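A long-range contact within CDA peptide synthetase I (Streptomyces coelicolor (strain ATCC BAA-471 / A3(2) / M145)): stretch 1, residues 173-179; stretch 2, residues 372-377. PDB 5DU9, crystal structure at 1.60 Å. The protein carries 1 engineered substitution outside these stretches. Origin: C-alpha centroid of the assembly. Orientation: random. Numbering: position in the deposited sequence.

Stretch 1 173-179: LAEVYRA
Stretch 2, residues 372-377: PVDFGG

A helix can hold a distant segment with one face: a small residue where the backbones approach, an aromatic and a long polar chain further on. In CDA peptide synthetase I, residues 173-179 are helical (phi near -60°, psi near -45°), and residues 372-377 form a short strand (Val 373 -78/124, Asp 374 -97/111), the rest being loop or turn. Both stretches run broadly the same way. The pair buries 326 Å², with Ala 174 CA 5.1 Å from Phe 375 CA and Arg 178 CA 5.6 Å from Gly 376 CA.

Phe 375 (phi/psi -96/20, chi1 -73°, m; chi2 -84°) is the most covered residue. Ala 174 CB lies over one face of its ring, 4.1 Å from the centroid and 19° off the normal, a CH-pi contact. The Phe 375 edge approaches the face of Tyr 177 (chi1 179°, t; chi2 81°) in an offset edge-to-face pair, centroids 5.9 Å apart and planes at 75°; Tyr 177 CD2 is 3.9 Å from Phe 375 CD1.

The CA-to-CB bond of Ala 174 points toward the second stretch, placing Ala 174 CB 3.4 Å from both Val 373 CG1 and Asp 374 O.

The CA-to-CB bond of Arg 178 points sideways, but its chain (chi1 to chi4: -70°, -166°, -51°, -89°) brings the guanidinium nearer, and NH1 donates a 2.7 Å hydrogen bond to Asp 374 O (N-H...O angle 154°). Asp 374 OD2, 4.6 Å from Arg 178 NE and well out of the guanidinium plane, adds only proximity of charge.

Asp 374 OD1 (chi1 -175°, t) accepts a 3.0 Å hydrogen bond from Gly 376 N and a weak one, 3.4 Å, from Gly 377 N. Positive phi (84/45) favours glycine at Gly 376; a CB on Gly 377 (133/-75) would jam against Gly 376 O, which calls for glycine.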

# COMPACT_ATOMS: atom_id res chain seq x y z
N LEU A 173 16.84 6.49 4.57
CA LEU A 173 17.04 6.76 5.99
C LEU A 173 18.19 5.93 6.54
O LEU A 173 19.08 6.44 7.23
CB LEU A 173 15.77 6.47 6.78
CG LEU A 173 15.86 6.70 8.29
CD1 LEU A 173 15.99 8.18 8.60
CD2 LEU A 173 14.65 6.10 9.00
N ALA A 174 18.17 4.64 6.23
CA ALA A 174 19.21 3.73 6.70
C ALA A 174 20.57 4.10 6.12
O ALA A 174 21.57 4.08 6.82
CB ALA A 174 18.86 2.30 6.34
N GLU A 175 20.58 4.45 4.84
CA GLU A 175 21.82 4.84 4.16
C GLU A 175 22.48 6.03 4.86
O GLU A 175 23.69 6.02 5.09
CB GLU A 175 21.53 5.19 2.70
CG GLU A 175 22.78 5.47 1.88
CD GLU A 175 22.46 5.75 0.42
OE1 GLU A 175 21.51 6.52 0.17
OE2 GLU A 175 23.16 5.21 -0.46
N VAL A 176 21.68 7.04 5.18
CA VAL A 176 22.20 8.23 5.86
C VAL A 176 22.66 7.87 7.27
O VAL A 176 23.72 8.33 7.72
CB VAL A 176 21.14 9.35 5.93
CG1 VAL A 176 21.66 10.56 6.70
CG2 VAL A 176 20.72 9.77 4.52
N TYR A 177 21.88 7.05 7.97
CA TYR A 177 22.22 6.64 9.33
C TYR A 177 23.56 5.92 9.39
O TYR A 177 24.37 6.16 10.29
CB TYR A 177 21.12 5.74 9.91
CG TYR A 177 21.40 5.25 11.31
CD1 TYR A 177 21.15 6.06 12.42
CD2 TYR A 177 21.91 3.98 11.54
CE1 TYR A 177 21.41 5.62 13.70
CE2 TYR A 177 22.17 3.53 12.82
CZ TYR A 177 21.92 4.35 13.90
OH TYR A 177 22.17 3.91 15.18
N ARG A 178 23.79 5.02 8.43
CA ARG A 178 25.05 4.27 8.39
C ARG A 178 26.23 5.21 8.22
O ARG A 178 27.27 5.04 8.86
CB ARG A 178 25.03 3.23 7.27
CG ARG A 178 24.08 2.07 7.50
CD ARG A 178 24.36 0.92 6.54
NE ARG A 178 24.42 1.35 5.14
CZ ARG A 178 23.37 1.42 4.32
NH1 ARG A 178 22.15 1.10 4.74
NH2 ARG A 178 23.55 1.82 3.07
N ALA A 179 26.07 6.21 7.36
CA ALA A 179 27.13 7.17 7.09
C ALA A 179 27.45 8.01 8.33
O ALA A 179 28.62 8.20 8.67
CB ALA A 179 26.74 8.08 5.93
N PRO A 372 15.51 -6.53 3.57
CA PRO A 372 15.67 -6.04 4.94
C PRO A 372 16.52 -4.77 4.99
O PRO A 372 17.58 -4.70 4.35
CB PRO A 372 16.35 -7.20 5.65
CG PRO A 372 15.86 -8.40 4.93
CD PRO A 372 15.72 -7.99 3.49
N VAL A 373 16.04 -3.76 5.71
CA VAL A 373 16.70 -2.46 5.76
C VAL A 373 17.91 -2.53 6.69
O VAL A 373 17.78 -2.88 7.86
CB VAL A 373 15.71 -1.37 6.23
CG1 VAL A 373 16.41 -0.03 6.38
CG2 VAL A 373 14.56 -1.25 5.24
N ASP A 374 19.08 -2.17 6.16
CA ASP A 374 20.33 -2.34 6.89
C ASP A 374 20.78 -1.06 7.59
O ASP A 374 21.16 -0.09 6.94
CB ASP A 374 21.43 -2.81 5.92
CG ASP A 374 22.74 -3.12 6.63
OD1 ASP A 374 22.72 -3.37 7.85
OD2 ASP A 374 23.79 -3.13 5.95
N PHE A 375 20.73 -1.07 8.92
CA PHE A 375 21.15 0.09 9.71
C PHE A 375 22.60 -0.06 10.18
O PHE A 375 23.02 0.61 11.13
CB PHE A 375 20.21 0.28 10.90
CG PHE A 375 18.86 0.81 10.52
CD1 PHE A 375 18.66 2.17 10.35
CD2 PHE A 375 17.79 -0.05 10.32
CE1 PHE A 375 17.42 2.66 9.99
CE2 PHE A 375 16.55 0.44 9.96
CZ PHE A 375 16.37 1.80 9.80
N GLY A 376 23.35 -0.93 9.52
CA GLY A 376 24.76 -1.12 9.84
C GLY A 376 24.95 -2.09 10.98
O GLY A 376 25.74 -1.85 11.90
N GLY A 377 24.23 -3.20 10.92
CA GLY A 377 24.21 -4.19 11.99
C GLY A 377 22.77 -4.57 12.27
O GLY A 377 22.32 -5.65 11.88